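Local structure of AT5g51720/MIO24_14 (Arabidopsis thaliana, 3S2R) at residues B[24-27]-B[31-34]; B[46-51]-B[57-62]; B[65-68]-B[72-75]. The protein acts as a homodimeric iron-sulfur transfer protein that carries one [2Fe-2S] cluster per subunit and serves iron metabolism and reactive oxygen homeostasis in plants. The protein carries 1 engineered substitution. All coordinates share one frame; numbering follows the deposited sequence.

Interaction 1: residues B[24-27]-B[31-34]; sequences EIRK and KVVD
Arg26 lays its guanidinium over Val32, whose CG1 methyl sits beneath the centre of that flat group, 3.5 Å from Arg26 CZ. In the NEET fold this joins the loop leading into strand 32-37 to residues of that strand, which pairs in a parallel ladder with a strand of the second subunit. With one face on the valine, the guanidinium turns its edge to Asp34. NH1 and NH2 of Arg26 both reach Asp34 OD1, NH1 at 2.9 Å on the syn lone pair and NH2 at 3.3 Å from above the carboxylate plane. The two planes stand 72° apart, and both nitrogens converge on one oxygen; from Arg26, OD2 receives just one weak bond, through NH1. The bend at chi3 (55°) carries the arginine end across Val32 to this carboxylate. Each acid or base has a further mate: Arg26 NE bridges to Glu29, and Asp34 OD2 to Arg50 of the second subunit. The aspartate thus probably shares its charge between an arginine of each chain. The other valine methyl touches backbone and side-chain root, Val32 CG2 lying 3.6 Å from Arg26 O and 3.9 Å from Arg26 CB.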
# COMPACT_ATOMS: atom_id res chain seq x y z
N GLU B 24 11.49 -0.72 4.91
CA GLU B 24 11.71 -0.11 6.22
C GLU B 24 10.54 -0.21 7.21
O GLU B 24 10.79 -0.01 8.40
CB GLU B 24 12.08 1.37 6.04
CG GLU B 24 13.48 1.52 5.38
CD GLU B 24 13.86 2.94 4.97
OE1 GLU B 24 12.95 3.79 4.90
OE2 GLU B 24 15.08 3.23 4.77
N ILE B 25 9.29 -0.44 6.76
CA ILE B 25 8.19 -0.24 7.67
C ILE B 25 7.79 -1.55 8.38
O ILE B 25 7.41 -2.53 7.74
CB ILE B 25 6.97 0.39 6.91
CG1 ILE B 25 7.31 1.82 6.44
CG2 ILE B 25 5.75 0.35 7.82
CD1 ILE B 25 6.21 2.53 5.67
N ARG B 26 7.81 -1.53 9.71
CA ARG B 26 7.25 -2.63 10.50
C ARG B 26 7.78 -4.01 10.07
O ARG B 26 7.02 -4.96 9.87
CB ARG B 26 5.72 -2.54 10.56
CG ARG B 26 5.29 -1.30 11.37
CD ARG B 26 3.89 -0.81 11.08
NE ARG B 26 2.88 -1.84 11.24
CZ ARG B 26 1.62 -1.72 10.81
NH1 ARG B 26 1.21 -0.60 10.25
NH2 ARG B 26 0.79 -2.72 10.94
N LYS B 27 9.09 -4.09 9.90
CA LYS B 27 9.70 -5.29 9.35
C LYS B 27 9.66 -6.49 10.32
O LYS B 27 9.90 -7.64 9.93
CB LYS B 27 11.11 -5.00 8.82
CG LYS B 27 11.16 -3.88 7.72
CD LYS B 27 10.24 -4.20 6.53
CE LYS B 27 10.74 -5.40 5.77
NZ LYS B 27 9.91 -5.75 4.59
N LYS B 31 3.15 -10.00 8.41
CA LYS B 31 2.51 -9.41 7.26
C LYS B 31 1.86 -8.14 7.77
O LYS B 31 1.06 -8.19 8.69
CB LYS B 31 1.45 -10.37 6.73
CG LYS B 31 0.84 -9.94 5.42
CD LYS B 31 -0.29 -10.87 4.99
CE LYS B 31 -0.56 -10.73 3.52
NZ LYS B 31 -1.90 -11.30 3.22
N VAL B 32 2.21 -7.01 7.18
CA VAL B 32 1.71 -5.71 7.62
C VAL B 32 0.31 -5.49 7.03
O VAL B 32 0.16 -5.21 5.85
CB VAL B 32 2.65 -4.57 7.24
CG1 VAL B 32 2.09 -3.27 7.73
CG2 VAL B 32 4.02 -4.79 7.89
N VAL B 33 -0.68 -5.58 7.90
CA VAL B 33 -2.07 -5.40 7.57
C VAL B 33 -2.55 -4.32 8.53
O VAL B 33 -2.12 -4.26 9.69
CB VAL B 33 -2.78 -6.74 7.73
CG1 VAL B 33 -4.26 -6.61 7.59
CG2 VAL B 33 -2.25 -7.75 6.75
N ASP B 34 -3.34 -3.42 8.01
CA ASP B 34 -3.97 -2.40 8.82
C ASP B 34 -5.44 -2.50 8.58
O ASP B 34 -5.87 -2.78 7.48
CB ASP B 34 -3.43 -1.03 8.45
CG ASP B 34 -1.99 -0.89 8.81
OD1 ASP B 34 -1.71 -0.78 10.03
OD2 ASP B 34 -1.12 -0.88 7.91

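Interaction 2: residues B[46-51]-B[57-62]. With FES (Fe2/s2 (inorganic) cluster), chain D.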
# COMPACT_ATOMS: atom_id res chain seq x y z
N THR B 46 -10.08 10.72 3.61
CA THR B 46 -8.88 10.36 4.37
C THR B 46 -8.01 9.51 3.45
O THR B 46 -8.43 8.41 3.05
CB THR B 46 -9.20 9.58 5.64
OG1 THR B 46 -10.18 10.32 6.38
CG2 THR B 46 -7.93 9.41 6.50
N PRO B 47 -6.78 9.99 3.08
CA PRO B 47 -5.95 9.23 2.16
C PRO B 47 -5.04 8.24 2.89
O PRO B 47 -4.35 8.61 3.85
CB PRO B 47 -5.12 10.33 1.48
CG PRO B 47 -4.94 11.39 2.54
CD PRO B 47 -6.23 11.35 3.33
N TYR B 48 -5.04 7.00 2.39
CA TYR B 48 -4.27 5.91 2.93
C TYR B 48 -3.14 5.55 1.97
O TYR B 48 -3.31 5.48 0.76
CB TYR B 48 -5.15 4.70 3.24
CG TYR B 48 -5.81 4.83 4.58
CD1 TYR B 48 -5.34 4.11 5.68
CD2 TYR B 48 -6.85 5.71 4.79
CE1 TYR B 48 -5.91 4.28 6.95
CE2 TYR B 48 -7.43 5.86 6.05
CZ TYR B 48 -6.94 5.15 7.13
OH TYR B 48 -7.46 5.32 8.39
N CYS B 49 -1.97 5.29 2.54
CA CYS B 49 -0.76 5.03 1.80
C CYS B 49 -0.73 3.67 1.13
O CYS B 49 -1.04 2.63 1.73
CB CYS B 49 0.45 5.16 2.78
SG CYS B 49 2.07 4.97 1.96
N ARG B 50 -0.32 3.69 -0.13
CA ARG B 50 -0.06 2.45 -0.89
C ARG B 50 1.38 2.38 -1.38
O ARG B 50 1.70 1.55 -2.22
CB ARG B 50 -1.04 2.33 -2.03
CG ARG B 50 -2.52 2.30 -1.54
CD ARG B 50 -3.49 1.92 -2.62
NE ARG B 50 -3.57 2.95 -3.67
CZ ARG B 50 -4.43 2.92 -4.67
NH1 ARG B 50 -5.37 1.98 -4.73
NH2 ARG B 50 -4.38 3.85 -5.62
N CYS B 51 2.25 3.24 -0.83
CA CYS B 51 3.63 3.29 -1.30
C CYS B 51 4.65 2.84 -0.30
O CYS B 51 5.81 2.69 -0.67
CB CYS B 51 3.99 4.70 -1.82
SG CYS B 51 4.31 5.93 -0.56
N PHE B 57 2.47 6.36 7.93
CA PHE B 57 1.89 5.11 7.49
C PHE B 57 1.05 4.51 8.64
O PHE B 57 1.52 4.47 9.78
CB PHE B 57 3.00 4.13 7.07
CG PHE B 57 2.48 2.93 6.36
CD1 PHE B 57 2.12 1.77 7.07
CD2 PHE B 57 2.38 2.93 4.98
CE1 PHE B 57 1.61 0.67 6.42
CE2 PHE B 57 1.84 1.84 4.31
CZ PHE B 57 1.48 0.70 5.00
N PRO B 58 -0.19 4.04 8.38
CA PRO B 58 -0.82 3.75 7.09
C PRO B 58 -1.45 4.92 6.33
O PRO B 58 -2.03 4.70 5.29
CB PRO B 58 -1.88 2.70 7.47
CG PRO B 58 -2.29 3.08 8.83
CD PRO B 58 -0.99 3.49 9.49
N LEU B 59 -1.34 6.14 6.84
CA LEU B 59 -1.86 7.32 6.14
C LEU B 59 -0.87 7.80 5.11
O LEU B 59 0.35 7.54 5.24
CB LEU B 59 -2.12 8.44 7.14
CG LEU B 59 -3.13 8.12 8.22
CD1 LEU B 59 -3.12 9.24 9.26
CD2 LEU B 59 -4.55 7.88 7.66
N CYS B 60 -1.38 8.46 4.07
CA CYS B 60 -0.55 9.10 3.04
C CYS B 60 -0.10 10.48 3.50
O CYS B 60 -0.93 11.29 3.89
CB CYS B 60 -1.40 9.22 1.78
SG CYS B 60 -0.64 10.19 0.44
N ASP B 61 1.21 10.72 3.44
CA ASP B 61 1.77 12.04 3.79
C ASP B 61 2.38 12.72 2.59
O ASP B 61 3.05 13.74 2.77
CB ASP B 61 2.77 11.93 4.97
CG ASP B 61 4.09 11.29 4.58
OD1 ASP B 61 4.22 10.79 3.43
OD2 ASP B 61 4.98 11.32 5.46
N GLY B 62 2.13 12.21 1.38
CA GLY B 62 2.71 12.80 0.18
C GLY B 62 4.09 12.28 -0.17
O GLY B 62 4.68 12.76 -1.15
FE1 FES D . 2.31 6.59 0.33
FE2 FES D . 1.02 8.87 -0.44
S1 FES D . 2.63 8.61 1.10
S2 FES D . 0.61 6.74 -1.11
O HOH W 1 -2.42 2.19 4.02
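Cys60 N donates to Pro47 O almost straight (3.0 Å, 178°), though from above the carbonyl plane, and Cys49 N to Pro58 O at 2.8 Å; these two backbone bonds hold 46-51 against 57-62. They flank a single beta bridge between Tyr48 and Leu59. A water donates to both Cys49 O and Pro58 O, so the proline carbonyl, which follows a cis peptide bond, accepts twice. Apolar contacts run alongside. Leu59 CD2 makes a CH-pi contact over one face of the Tyr48 ring, 3.9 Å from its centroid, while Tyr48 CD1 approaches Pro58 CB; an alanine in place of Tyr48 would probably leave the Leu59 methyl without its aromatic face and open a gap beside Pro58. Cys49 SG stands at the edge of the Phe57 ring, 3.7 Å from Phe57 CD2, a sulfur-aromatic contact. This is the cluster-binding part of the CDGSH fold, and metal coordination joins the two segments again. Cys49 SG and Cys51 SG bind one iron, FE1, and Cys60 SG binds FE2 at 2.3 Å; the fourth ligand, also on FE2, is the engineered Cys64, in place of the native histidine of the family's three-cysteine, one-histidine site. With chi1 at -176° and 172°, the sulfurs of Cys49 and Cys60 each extend anti to their own backbone N, which places each sulfur on its iron. Amide hydrogen bonds reach the thiolates from within each segment: Cys51 N donates to Cys49 SG at 3.3 Å, and Gly62 N to Cys60 SG at 3.6 Å.

Interaction 3: residues B[65-68]-B[72-75]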
# COMPACT_ATOMS: atom_id res chain seq x y z
N VAL B 65 4.76 11.14 -3.84
CA VAL B 65 5.22 12.15 -4.79
C VAL B 65 6.74 12.11 -4.94
O VAL B 65 7.26 12.17 -6.05
CB VAL B 65 4.72 13.59 -4.40
CG1 VAL B 65 5.27 14.67 -5.35
CG2 VAL B 65 3.16 13.62 -4.31
N LYS B 66 7.43 11.99 -3.81
CA LYS B 66 8.88 11.94 -3.79
C LYS B 66 9.38 10.62 -4.38
O LYS B 66 10.36 10.59 -5.12
CB LYS B 66 9.36 12.12 -2.34
CG LYS B 66 8.73 13.32 -1.63
CD LYS B 66 9.28 13.48 -0.23
CE LYS B 66 8.87 14.82 0.35
NZ LYS B 66 9.42 15.00 1.71
N HIS B 67 8.68 9.54 -4.06
CA HIS B 67 9.02 8.21 -4.60
C HIS B 67 8.85 8.11 -6.12
O HIS B 67 9.73 7.57 -6.81
CB HIS B 67 8.16 7.12 -3.93
CG HIS B 67 8.19 5.82 -4.68
ND1 HIS B 67 9.24 4.92 -4.59
CD2 HIS B 67 7.36 5.33 -5.63
CE1 HIS B 67 9.03 3.92 -5.42
NE2 HIS B 67 7.90 4.14 -6.06
N ASN B 68 7.73 8.62 -6.61
CA ASN B 68 7.43 8.57 -8.03
C ASN B 68 8.46 9.28 -8.90
O ASN B 68 8.89 8.74 -9.94
CB ASN B 68 6.05 9.17 -8.28
CG ASN B 68 4.95 8.24 -7.89
OD1 ASN B 68 5.18 7.04 -7.68
ND2 ASN B 68 3.75 8.78 -7.79
N GLY B 72 10.73 6.85 -11.31
CA GLY B 72 9.90 6.72 -12.50
C GLY B 72 8.68 5.83 -12.28
O GLY B 72 8.35 4.99 -13.13
N ASP B 73 7.97 6.02 -11.15
CA ASP B 73 6.79 5.23 -10.77
C ASP B 73 5.56 6.12 -10.77
O ASP B 73 5.66 7.32 -10.99
CB ASP B 73 7.01 4.60 -9.41
CG ASP B 73 6.35 3.24 -9.27
OD1 ASP B 73 5.57 2.83 -10.15
OD2 ASP B 73 6.64 2.59 -8.26
N ASN B 74 4.40 5.53 -10.50
CA ASN B 74 3.13 6.26 -10.57
C ASN B 74 2.16 5.83 -9.47
O ASN B 74 0.93 5.82 -9.68
CB ASN B 74 2.49 6.06 -11.94
CG ASN B 74 2.03 4.65 -12.16
OD1 ASN B 74 2.58 3.71 -11.55
ND2 ASN B 74 1.00 4.47 -12.98
N VAL B 75 2.67 5.55 -8.27
CA VAL B 75 1.80 5.08 -7.19
C VAL B 75 1.13 6.26 -6.50
O VAL B 75 1.56 7.41 -6.62
CB VAL B 75 2.52 4.20 -6.15
CG1 VAL B 75 3.02 2.91 -6.82
CG2 VAL B 75 3.65 4.95 -5.51
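The His67 ring meets Asp73 at its edge: NE2 donates to Asp73 OD2 at 3.0 Å and 172°, with the oxygen in the ring plane and offering its anti lone pair. Ring and carboxylate planes are turned 59° apart. Val75 CG2 nears the same ring obliquely, 3.7 Å from His67 CD2. The flat Asn68 amide uses both ends on one residue. Its ND2 donates to Val75 O at 2.8 Å, in the carbonyl plane and close to the plane of the amide itself, while OD1 accepts from Val75 N at 3.0 Å along a more bent path. Gripped on its oxygen and its nitrogen, the amide has its rotation set. Asn68 CG lies anti to its carbonyl carbon (chi1 -76°), which brings the amide alongside residues 73-75. The backbone adds a bond from Asp73 N to Asn68 O at 3.1 Å, just after Gly72 leaves helical geometry with positive phi. The second subunit adds partners: Asp73 OD2 also accepts from Ile21 N of that chain, Asp73 OD1 pairs with its Lys27, and Asn74 OD1 bonds its Asn22. Val75 lies beside Cys51 and the engineered Cys64, near the cluster. Helix 63-71 is thus tied to the loop that follows it by a His-carboxylate hydrogen bond and the paired hydrogen bonds of the Asn68 amide to the Val75 backbone N and O, next to the cluster site of the CDGSH fold.

Interaction 1 is a surface contact, interaction 2 is partly buried, and interaction 3 mostly buried. In series along the chain, they use different elements: strand 32-37 with the loop before it, strand 45-48 with the loop after it, helix 63-71 with its following loop. Their chemistry follows: a charged pair over a valine, then backbone bonds and iron-sulfur coordination, then amide hydrogen bonds and a histidine-carboxylate bond. Interaction 2 links the others: Phe57 packs on Ile25 and Asp34, and Cys51 CB meets Val75 CG2 at 3.7 Å. Interactions 1 and 3 do not touch within the chain, yet across the dimer Lys27 of one subunit bonds Asn74 of the other and pairs, weakly in one copy, with Asp73.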